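TRAP dicarboxylate transporter-DctP subunit (Desulfovibrio salexigens, PDB 4N6D) probably binds a small organic acid in the periplasm and delivers it to a TRAP-type membrane transporter. Local coordinates at residues Arg81-Gln85 with Gly86-Ile90; Ser105-Glu109 with Leu110-Phe114; Ser246-Asp249 with Asp250-Lys253. One frame throughout, in Å; residues are numbered along the deposited sequence.

Contact 1: residues Arg81-Gln85 with Gly86-Ile90; sequences RGVMQ and GQADI. With I3C (5-amino-2,4,6-triiodobenzene-1,3-dicarboxylic acid), chain C.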
ATOM      1  N   ARG A  81       7.232  11.642 -14.463  1.00 10.60           N
ATOM      2  CA  ARG A  81       7.927  12.468 -15.427  1.00 14.77           C
ATOM      3  C   ARG A  81       8.580  13.662 -14.748  1.00 13.08           C
ATOM      4  O   ARG A  81       9.693  14.078 -15.082  1.00 13.71           O
ATOM      5  CB  ARG A  81       6.962  12.964 -16.496  1.00 19.78           C
ATOM      6  CG  ARG A  81       7.667  13.516 -17.701  1.00 23.97           C
ATOM      7  CD  ARG A  81       8.415  12.415 -18.462  1.00 26.72           C
ATOM      8  NE  ARG A  81       9.184  13.021 -19.543  1.00 28.25           N
ATOM      9  CZ  ARG A  81      10.426  12.695 -19.871  1.00 33.88           C
ATOM     10  NH1 ARG A  81      11.063  11.728 -19.225  1.00 30.81           N
ATOM     11  NH2 ARG A  81      11.015  13.338 -20.867  1.00 39.10           N
ATOM     12  N   GLY A  82       7.874  14.226 -13.776  1.00  9.35           N
ATOM     13  CA  GLY A  82       8.394  15.370 -13.052  1.00 10.72           C
ATOM     14  C   GLY A  82       9.688  15.105 -12.311  1.00 12.18           C
ATOM     15  O   GLY A  82      10.599  15.929 -12.291  1.00 11.97           O
ATOM     16  N   VAL A  83       9.782  13.958 -11.663  1.00  9.06           N
ATOM     17  CA  VAL A  83      11.027  13.622 -11.004  1.00  7.34           C
ATOM     18  C   VAL A  83      12.127  13.334 -12.047  1.00 11.17           C
ATOM     19  O   VAL A  83      13.277  13.758 -11.898  1.00 11.18           O
ATOM     20  CB  VAL A  83      10.831  12.446 -10.032  1.00  9.11           C
ATOM     21  CG1 VAL A  83      12.176  11.954  -9.526  1.00 12.63           C
ATOM     22  CG2 VAL A  83       9.956  12.875  -8.863  1.00  7.83           C
ATOM     23  N   MET A  84      11.767  12.654 -13.136  1.00 11.82           N
ATOM     24  CA  MET A  84      12.737  12.328 -14.180  1.00 13.53           C
ATOM     25  C   MET A  84      13.328  13.598 -14.754  1.00 14.62           C
ATOM     26  O   MET A  84      14.517  13.659 -15.087  1.00 15.74           O
ATOM     27  CB  MET A  84      12.065  11.525 -15.295  1.00 18.00           C
ATOM     28  CG  MET A  84      11.682  10.127 -14.887  1.00 25.55           C
ATOM     29  SD  MET A  84      10.803   9.204 -16.161  1.00 46.15           S
ATOM     30  CE  MET A  84      12.012   9.398 -17.365  1.00  8.48           C
ATOM     31  N   GLN A  85      12.494  14.627 -14.869  1.00 12.07           N
ATOM     32  CA  GLN A  85      12.897  15.911 -15.435  1.00 15.21           C
ATOM     33  C   GLN A  85      13.552  16.846 -14.421  1.00 18.02           C
ATOM     34  O   GLN A  85      14.107  17.873 -14.800  1.00 19.38           O
ATOM     35  CB  GLN A  85      11.694  16.603 -16.085  1.00 19.13           C
ATOM     36  CG  GLN A  85      11.225  15.880 -17.329  1.00 19.11           C
ATOM     37  CD  GLN A  85      10.055  16.552 -18.022  1.00 31.08           C
ATOM     38  OE1 GLN A  85       9.052  16.891 -17.390  1.00 34.55           O
ATOM     39  NE2 GLN A  85      10.174  16.736 -19.335  1.00 31.81           N
ATOM     40  N   GLY A  86      13.491  16.492 -13.137  1.00 13.85           N
ATOM     41  CA  GLY A  86      14.089  17.302 -12.095  1.00 12.62           C
ATOM     42  C   GLY A  86      13.192  18.424 -11.573  1.00 13.36           C
ATOM     43  O   GLY A  86      13.655  19.293 -10.817  1.00 14.59           O
ATOM     44  N   GLN A  87      11.922  18.422 -11.967  1.00 12.21           N
ATOM     45  CA  GLN A  87      10.983  19.392 -11.427  1.00 10.46           C
ATOM     46  C   GLN A  87      10.859  19.244  -9.924  1.00 12.58           C
ATOM     47  O   GLN A  87      10.608  20.229  -9.207  1.00 11.61           O
ATOM     48  CB  GLN A  87       9.606  19.209 -12.030  1.00 17.73           C
ATOM     49  CG  GLN A  87       9.452  19.762 -13.393  1.00 31.32           C
ATOM     50  CD  GLN A  87       8.037  19.586 -13.866  1.00 33.27           C
ATOM     51  OE1 GLN A  87       7.103  20.106 -13.252  1.00 37.17           O
ATOM     52  NE2 GLN A  87       7.860  18.817 -14.931  1.00 35.34           N
ATOM     53  N   ALA A  88      10.997  18.001  -9.454  1.00 12.34           N
ATOM     54  CA  ALA A  88      11.192  17.719  -8.045  1.00  9.64           C
ATOM     55  C   ALA A  88      12.373  16.784  -7.947  1.00 10.97           C
ATOM     56  O   ALA A  88      12.626  16.013  -8.868  1.00 10.09           O
ATOM     57  CB  ALA A  88       9.974  17.063  -7.418  1.00 10.19           C
ATOM     58  N   ASP A  89      13.105  16.849  -6.839  1.00  7.32           N
ATOM     59  CA  ASP A  89      14.204  15.919  -6.629  1.00  7.78           C
ATOM     60  C   ASP A  89      13.719  14.524  -6.266  1.00  8.49           C
ATOM     61  O   ASP A  89      14.337  13.530  -6.647  1.00  7.75           O
ATOM     62  CB  ASP A  89      15.173  16.424  -5.554  1.00  8.63           C
ATOM     63  CG  ASP A  89      15.820  17.761  -5.944  1.00 11.15           C
ATOM     64  OD1 ASP A  89      16.642  17.769  -6.892  1.00 12.84           O
ATOM     65  OD2 ASP A  89      15.489  18.791  -5.313  1.00 10.67           O
ATOM     66  N   ILE A  90      12.616  14.467  -5.538  1.00  6.45           N
ATOM     67  CA  ILE A  90      12.094  13.233  -4.970  1.00  6.23           C
ATOM     68  C   ILE A  90      10.600  13.232  -5.112  1.00  8.37           C
ATOM     69  O   ILE A  90       9.961  14.288  -5.080  1.00  9.01           O
ATOM     70  CB  ILE A  90      12.438  13.140  -3.452  1.00  7.04           C
ATOM     71  CG1 ILE A  90      13.945  13.180  -3.238  1.00  8.10           C
ATOM     72  CG2 ILE A  90      11.811  11.880  -2.827  1.00  8.52           C
ATOM     73  CD1 ILE A  90      14.315  13.386  -1.749  1.00 10.50           C
TER
HETATM   74  I3  I3C C 402      19.621   9.729 -22.874  0.66 23.13           I
HETATM   75  I2  I3C C 402      13.956   9.197 -20.753  0.66 22.85           I
HETATM   76  I1  I3C C 402      16.473  14.592 -21.362  0.66 34.75           I
HETATM   77  O8  I3C C 402      18.971  13.115 -23.619  0.66 22.53           O
HETATM   78  O9  I3C C 402      19.665  13.198 -21.530  0.66 28.10           O
HETATM   79  C10 I3C C 402      14.308  12.344 -20.699  0.66 23.24           C
HETATM   80  N13 I3C C 402      16.843   8.308 -21.912  0.66 30.53           N
HETATM   81  C1  I3C C 402      17.732  11.919 -22.015  0.66 24.20           C
HETATM   82  C6  I3C C 402      17.823  10.546 -22.142  0.66 14.95           C
HETATM   83  C5  I3C C 402      16.764   9.726 -21.791  0.66 26.74           C
HETATM   84  C4  I3C C 402      15.619  10.330 -21.328  0.66 20.17           C
HETATM   85  C3  I3C C 402      15.538  11.700 -21.199  0.66 19.18           C
HETATM   86  C2  I3C C 402      16.587  12.504 -21.550  0.66 26.74           C
HETATM   87  C7  I3C C 402      18.858  12.794 -22.405  0.66 24.07           C
HETATM   88  O11 I3C C 402      14.153  12.591 -19.475  0.66 27.37           O
HETATM   89  O12 I3C C 402      13.428  12.648 -21.541  0.66 21.67           O
HETATM   90  O   HOH W   1       6.323  16.567 -16.157  1.00 34.37           O
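Gly-86 turns its backbone N onto Val-83 O and closes the C-terminal end of helix 79-85 in a Schellman motif. This hydrogen bond is 3.0 Å from Gly-86 N to Val-83 O. The donor stands high above the carbonyl plane, 71° out of it. Gly-86 has a positive phi, a conformation that glycine adopts easily. Asn-240 also donates to Val-83 O.

Gln-87 supplies the second bond of the motif. Its N lies 2.8 Å from Gly-82 O, but the N-H angle of 128° makes the bond weak. In Gln-85 and Gln-87 alike, CG points opposite the carbonyl carbon and the chain beyond is extended. The two chains lie side by side and point the same way, with their amide planes skewed. Gln-87 NE2 makes a weak bond of 3.3 Å to Gln-85 OE1. A water joins the same two atoms, donating to OE1 and accepting weakly from NE2.

Ala-88 O is buried and has no conventional donor in the model. It receives a CA-H...O contact of 3.6 Å from Val-83 CA. Asp-89 turns away, and its carboxylate is bonded to Ser-243 OG and Ser-33 N. Asp-89 O lies beside Val-83 CG1. Ile-90 opens strand 90-94, with its C atom 3.8 Å from Val-83 CG2. Phe-139 and Ile-238 also pack on this valine.

On the face of the helix turned from Ile-90, Arg-81 grips one carboxylate of I3C, the compound used for phasing. Met-84 CE touches its iodine I2, and Arg-138 completes this site. Arg-81 NH1 bonds to I3C O11 at 3.2 Å. Met-84 SD lies in plane at the guanidinium edge, and Gln-85 CG covers one face. The straighter bond runs from Arg-81 NH2 to I3C O12, 2.6 Å long with an N-H angle of 177°.

Contact 2: residues Ser105-Glu109 with Leu110-Phe114; sequences SSVFE and LPLGF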
ATOM      1  N   SER A 105       7.481  -5.080  -9.635  1.00  6.27           N
ATOM      2  CA  SER A 105       7.035  -4.648  -8.313  1.00  7.77           C
ATOM      3  C   SER A 105       5.528  -4.661  -8.154  1.00  7.78           C
ATOM      4  O   SER A 105       5.029  -4.752  -7.032  1.00  8.52           O
ATOM      5  CB  SER A 105       7.579  -3.262  -7.960  1.00  8.10           C
ATOM      6  OG  SER A 105       9.013  -3.256  -7.998  1.00 12.30           O
ATOM      7  N   SER A 106       4.802  -4.558  -9.266  1.00  7.30           N
ATOM      8  CA  SER A 106       3.339  -4.653  -9.250  1.00  7.07           C
ATOM      9  C   SER A 106       2.812  -5.987  -8.681  1.00  8.11           C
ATOM     10  O   SER A 106       1.622  -6.132  -8.420  1.00  9.27           O
ATOM     11  CB  SER A 106       2.777  -4.425 -10.649  1.00  9.13           C
ATOM     12  OG  SER A 106       3.241  -5.393 -11.567  1.00  8.77           O
ATOM     13  N   VAL A 107       3.700  -6.964  -8.508  1.00  6.96           N
ATOM     14  CA  VAL A 107       3.284  -8.230  -7.905  1.00  7.23           C
ATOM     15  C   VAL A 107       2.644  -7.932  -6.563  1.00  7.85           C
ATOM     16  O   VAL A 107       1.696  -8.634  -6.119  1.00  8.82           O
ATOM     17  CB  VAL A 107       4.472  -9.212  -7.758  1.00  7.47           C
ATOM     18  CG1 VAL A 107       5.468  -8.721  -6.728  1.00  6.24           C
ATOM     19  CG2 VAL A 107       3.973 -10.609  -7.412  1.00 10.24           C
ATOM     20  N   PHE A 108       3.107  -6.864  -5.907  1.00  7.97           N
ATOM     21  CA  PHE A 108       2.589  -6.537  -4.574  1.00  8.59           C
ATOM     22  C   PHE A 108       1.196  -5.920  -4.569  1.00  7.57           C
ATOM     23  O   PHE A 108       0.664  -5.616  -3.492  1.00  9.74           O
ATOM     24  CB  PHE A 108       3.554  -5.661  -3.775  1.00  8.71           C
ATOM     25  CG  PHE A 108       4.526  -6.456  -2.983  1.00  6.42           C
ATOM     26  CD1 PHE A 108       4.205  -6.855  -1.703  1.00 13.88           C
ATOM     27  CD2 PHE A 108       5.720  -6.873  -3.534  1.00  7.65           C
ATOM     28  CE1 PHE A 108       5.073  -7.625  -0.961  1.00 13.45           C
ATOM     29  CE2 PHE A 108       6.605  -7.659  -2.765  1.00  9.07           C
ATOM     30  CZ  PHE A 108       6.245  -8.038  -1.495  1.00 12.58           C
ATOM     31  N   GLU A 109       0.593  -5.750  -5.743  1.00  6.65           N
ATOM     32  CA  GLU A 109      -0.824  -5.348  -5.847  1.00  6.37           C
ATOM     33  C   GLU A 109      -1.796  -6.535  -5.728  1.00  8.38           C
ATOM     34  O   GLU A 109      -2.968  -6.346  -5.513  1.00  9.28           O
ATOM     35  CB  GLU A 109      -1.067  -4.644  -7.180  1.00  9.17           C
ATOM     36  CG  GLU A 109      -0.203  -3.420  -7.366  1.00  9.49           C
ATOM     37  CD  GLU A 109      -0.043  -3.010  -8.821  1.00 14.35           C
ATOM     38  OE1 GLU A 109      -0.842  -3.454  -9.665  1.00 16.00           O
ATOM     39  OE2 GLU A 109       0.897  -2.244  -9.110  1.00 11.88           O
ATOM     40  N   LEU A 110      -1.279  -7.747  -5.858  1.00  6.98           N
ATOM     41  CA  LEU A 110      -2.098  -8.933  -5.957  1.00  7.93           C
ATOM     42  C   LEU A 110      -2.496  -9.425  -4.566  1.00  8.14           C
ATOM     43  O   LEU A 110      -1.845  -9.112  -3.580  1.00  7.30           O
ATOM     44  CB  LEU A 110      -1.295 -10.061  -6.631  1.00  7.26           C
ATOM     45  CG  LEU A 110      -0.877  -9.761  -8.058  1.00 10.68           C
ATOM     46  CD1 LEU A 110       0.107 -10.827  -8.565  1.00  7.71           C
ATOM     47  CD2 LEU A 110      -2.098  -9.651  -8.957  1.00 11.53           C
ATOM     48  N   PRO A 111      -3.545 -10.237  -4.504  1.00  8.60           N
ATOM     49  CA  PRO A 111      -3.911 -10.894  -3.242  1.00  9.56           C
ATOM     50  C   PRO A 111      -2.933 -12.012  -2.918  1.00 11.36           C
ATOM     51  O   PRO A 111      -3.062 -13.116  -3.457  1.00 14.14           O
ATOM     52  CB  PRO A 111      -5.311 -11.431  -3.518  1.00 13.19           C
ATOM     53  CG  PRO A 111      -5.373 -11.578  -5.021  1.00 18.24           C
ATOM     54  CD  PRO A 111      -4.519 -10.482  -5.580  1.00 12.03           C
ATOM     55  N   LEU A 112      -1.979 -11.729  -2.039  1.00  7.29           N
ATOM     56  CA  LEU A 112      -0.877 -12.633  -1.779  1.00  8.03           C
ATOM     57  C   LEU A 112      -0.789 -13.015  -0.318  1.00 10.54           C
ATOM     58  O   LEU A 112       0.182 -13.629   0.094  1.00 10.60           O
ATOM     59  CB  LEU A 112       0.444 -12.036  -2.251  1.00 12.91           C
ATOM     60  CG  LEU A 112       0.550 -11.838  -3.773  1.00 12.51           C
ATOM     61  CD1 LEU A 112       1.916 -11.358  -4.144  1.00 17.57           C
ATOM     62  CD2 LEU A 112       0.235 -13.115  -4.545  1.00 14.74           C
ATOM     63  N   GLY A 113      -1.811 -12.671   0.447  1.00 11.60           N
ATOM     64  CA  GLY A 113      -1.905 -13.111   1.826  1.00  7.64           C
ATOM     65  C   GLY A 113      -1.195 -12.266   2.868  1.00  9.04           C
ATOM     66  O   GLY A 113      -1.105 -12.686   4.016  1.00 10.98           O
ATOM     67  N   PHE A 114      -0.703 -11.077   2.521  1.00  7.25           N
ATOM     68  CA  PHE A 114      -0.088 -10.223   3.534  1.00  7.23           C
ATOM     69  C   PHE A 114      -1.132  -9.712   4.513  1.00 10.59           C
ATOM     70  O   PHE A 114      -2.239  -9.363   4.119  1.00 11.12           O
ATOM     71  CB  PHE A 114       0.659  -9.057   2.875  1.00  9.00           C
ATOM     72  CG  PHE A 114       1.996  -9.464   2.310  1.00  8.77           C
ATOM     73  CD1 PHE A 114       2.090  -9.971   1.018  1.00  8.60           C
ATOM     74  CD2 PHE A 114       3.132  -9.389   3.086  1.00  7.18           C
ATOM     75  CE1 PHE A 114       3.302 -10.387   0.504  1.00  9.48           C
ATOM     76  CE2 PHE A 114       4.374  -9.796   2.569  1.00  8.94           C
ATOM     77  CZ  PHE A 114       4.450 -10.298   1.286  1.00 10.75           C
TER
HETATM   78  O   HOH W   2      -0.993  -7.190  -2.064  1.00 10.65           O
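Leu-110 N donates to Val-107 O across 3.1 Å and ends the 3-10 segment 105-109. The bond is nearly straight at the hydrogen, 163°. Its donor lies above the carbonyl plane, not on a lone pair. It repeats the i+3 spacing of the bonds from Phe-108 N to Ser-105 O and from Glu-109 N to Ser-106 O.

One water adds to the backbone bonding. It donates to Phe-108 O at 2.7 Å and to Leu-110 O at 2.6 Å. It thus ties the last 3-10 turn to the extended chain that follows.

The aliphatic contacts centre on Val-107. Its CG2 is placed opposite the backbone N, with CG1 between N and the carbonyl carbon (chi1 68°). From there CG2 meets Leu-112 CD1 at 3.9 Å and Leu-110 CD1 at 4.0 Å. Both leucines cross the valine at about a right angle. Trp-311 of helix 294-317 packs on Val-107 and Leu-110, and Leu-326 of helix 322-337 also reaches Val-107.

The two phenylalanine rings meet at an oblique angle. Phe-108 CE1 comes within 3.5 Å of Phe-114 CZ, with the ring planes at 45°. Ala-123 of helix 117-131 touches both rings.

Ser-106 OG adds a polar tie outward, to Phe-102 O and Trp-311 NE1. Across the turn itself the polar bonds are all between main-chain atoms or through water, and side chain meets side chain through carbon. This leaves the apolar groups to pack on helices 117-131, 294-317 and 322-337.

Contact 3: residues Ser246-Asp249 with Asp250-Lys253; sequences SLPD and DVKK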
ATOM      1  N   SER A 246      24.715  14.009  -7.405  1.00 11.58           N
ATOM      2  CA  SER A 246      25.301  15.206  -6.814  1.00 12.43           C
ATOM      3  C   SER A 246      25.646  15.057  -5.343  1.00 13.65           C
ATOM      4  O   SER A 246      26.381  15.887  -4.799  1.00 13.24           O
ATOM      5  CB  SER A 246      24.338  16.397  -6.984  1.00 13.47           C
ATOM      6  OG  SER A 246      23.292  16.357  -6.028  1.00 13.77           O
ATOM      7  N   LEU A 247      25.111  14.029  -4.689  1.00 10.23           N
ATOM      8  CA  LEU A 247      25.287  13.878  -3.250  1.00  9.19           C
ATOM      9  C   LEU A 247      26.662  13.313  -2.909  1.00 13.22           C
ATOM     10  O   LEU A 247      27.111  12.381  -3.552  1.00 15.52           O
ATOM     11  CB  LEU A 247      24.213  12.955  -2.665  1.00 10.82           C
ATOM     12  CG  LEU A 247      22.762  13.313  -2.946  1.00 11.35           C
ATOM     13  CD1 LEU A 247      21.810  12.312  -2.292  1.00  8.92           C
ATOM     14  CD2 LEU A 247      22.497  14.727  -2.424  1.00 11.58           C
ATOM     15  N   PRO A 248      27.329  13.876  -1.887  1.00 10.68           N
ATOM     16  CA  PRO A 248      28.609  13.308  -1.452  1.00 13.09           C
ATOM     17  C   PRO A 248      28.418  11.905  -0.890  1.00 15.28           C
ATOM     18  O   PRO A 248      27.320  11.561  -0.461  1.00 13.15           O
ATOM     19  CB  PRO A 248      29.048  14.242  -0.321  1.00 17.54           C
ATOM     20  CG  PRO A 248      28.188  15.440  -0.410  1.00 22.98           C
ATOM     21  CD  PRO A 248      26.929  15.043  -1.082  1.00 14.78           C
ATOM     22  N   ASP A 249      29.473  11.105  -0.863  1.00 17.04           N
ATOM     23  CA  ASP A 249      29.349   9.728  -0.397  1.00 15.65           C
ATOM     24  C   ASP A 249      28.781   9.584   1.014  1.00 15.56           C
ATOM     25  O   ASP A 249      28.032   8.640   1.292  1.00 14.98           O
ATOM     26  CB  ASP A 249      30.715   9.038  -0.477  1.00 14.91           C
ATOM     27  CG  ASP A 249      31.059   8.599  -1.894  1.00 27.17           C
ATOM     28  OD1 ASP A 249      30.129   8.453  -2.715  1.00 22.54           O
ATOM     29  OD2 ASP A 249      32.250   8.380  -2.176  1.00 33.30           O
ATOM     30  N   ASP A 250      29.133  10.478   1.932  1.00 16.78           N
ATOM     31  CA  ASP A 250      28.594  10.349   3.286  1.00 12.70           C
ATOM     32  C   ASP A 250      27.089  10.577   3.357  1.00 15.42           C
ATOM     33  O   ASP A 250      26.377   9.891   4.104  1.00 17.26           O
ATOM     34  CB  ASP A 250      29.334  11.252   4.290  1.00 19.05           C
ATOM     35  CG  ASP A 250      29.180  12.735   3.998  1.00 28.46           C
ATOM     36  OD1 ASP A 250      28.904  13.118   2.855  1.00 23.36           O
ATOM     37  OD2 ASP A 250      29.358  13.531   4.936  1.00 34.12           O
ATOM     38  N   VAL A 251      26.604  11.520   2.558  1.00 11.93           N
ATOM     39  CA  VAL A 251      25.167  11.725   2.404  1.00 11.72           C
ATOM     40  C   VAL A 251      24.483  10.525   1.730  1.00 12.32           C
ATOM     41  O   VAL A 251      23.406  10.092   2.157  1.00 10.80           O
ATOM     42  CB  VAL A 251      24.871  13.042   1.631  1.00 13.64           C
ATOM     43  CG1 VAL A 251      23.381  13.188   1.372  1.00 11.99           C
ATOM     44  CG2 VAL A 251      25.375  14.234   2.418  1.00 17.32           C
ATOM     45  N   LYS A 252      25.091   9.978   0.679  1.00 12.55           N
ATOM     46  CA  LYS A 252      24.530   8.782   0.039  1.00 13.50           C
ATOM     47  C   LYS A 252      24.396   7.648   1.035  1.00 12.07           C
ATOM     48  O   LYS A 252      23.388   6.936   1.051  1.00 10.97           O
ATOM     49  CB  LYS A 252      25.381   8.322  -1.148  1.00 12.42           C
ATOM     50  CG  LYS A 252      25.343   9.236  -2.374  1.00  9.78           C
ATOM     51  CD  LYS A 252      26.010   8.547  -3.558  1.00 15.08           C
ATOM     52  CE  LYS A 252      25.976   9.376  -4.830  1.00 18.31           C
ATOM     53  NZ  LYS A 252      26.901   8.790  -5.831  1.00 31.64           N
ATOM     54  N   LYS A 253      25.401   7.474   1.896  1.00 11.26           N
ATOM     55  CA  LYS A 253      25.309   6.432   2.900  1.00 12.87           C
ATOM     56  C   LYS A 253      24.118   6.636   3.837  1.00 10.70           C
ATOM     57  O   LYS A 253      23.413   5.691   4.173  1.00 11.58           O
ATOM     58  CB  LYS A 253      26.589   6.376   3.723  1.00 18.28           C
ATOM     59  CG  LYS A 253      26.535   5.267   4.742  1.00 22.61           C
ATOM     60  CD  LYS A 253      27.808   5.157   5.539  1.00 31.49           C
ATOM     61  CE  LYS A 253      27.923   3.782   6.174  1.00 31.23           C
ATOM     62  NZ  LYS A 253      26.671   3.291   6.765  1.00 33.56           N
TER
HETATM   63  O   HOH W   3      29.451   9.106  -5.261  1.00 22.89           O
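The buried Leu-247 and Val-251 make the closely packed inner side of this turn. Leu-247 CD1 meets Val-251 CG1 at 4.1 Å, and the two side chains cross at about a right angle. Val-251 CG1 lies opposite its backbone N (chi1 175°), which turns this methyl to the leucine and leaves CG2 for the proline. Pro-248 flanks the pair at the exposed edge, its CD 3.9 Å from Val-251 CG2. Ile-30 of strand 30-35 touches both Leu-247 and Pro-248, so both side chains are packed against the start of that strand.

Between the inner and outer sides runs the backbone of the helix start. Pro-248 holds the N-cap position of helix 249-285, the long helix that is a hallmark of TRAP solute-binding proteins. Its O accepts from Lys-252 N at 3.0 Å, with the donor nearly in line with the carbonyl bond. The next bond, from Lys-253 N to Asp-249 O, is 2.9 Å long. The carboxylate of Asp-250 bends back over this first turn. Its OD1 takes a weak bond of 2.8 Å from Val-251 N and rests against Pro-248 CB. OD2 forms a salt bridge with Lys-62. Two acidic residues in the first turn would probably suit the positive end of the helix dipole.

The outer side is looser and hydrated. Asp-249 OD1 and Lys-252 NZ stay 4.5 Å apart, too far for a salt bridge. A water spans the gap, donating to Asp-249 OD1 at 2.7 Å and accepting from Lys-252 NZ at 2.6 Å. The extended chain of Lys-252 reaches this water by running past Leu-247 O. Lys-253 leads away along the exposed surface, and its NZ pairs with Asp-257.

In the fold
Contacts 1 and 3 sit at opposite kinds of helix end: contact 1 closes helix 79-85, and contact 3 opens helix 249-285. Both combine a buried valine with an exposed, hydrated polar side. Their nearest atoms are about 7 Å apart. Strand 30-35 borders both, and Ser-243 links Asp-89 to Ser-246. Contact 2 is different. Its centre is about 10 Å from the centre of the chain, against about 22 and 29 Å for contacts 1 and 3, and none of its touching residues is exposed. Its side chains join by apolar packing, whereas contact 3 has a water-bridged acid-lysine pair and salt bridges out to Lys-62 and Asp-257, and contact 1 holds a bound carboxylate.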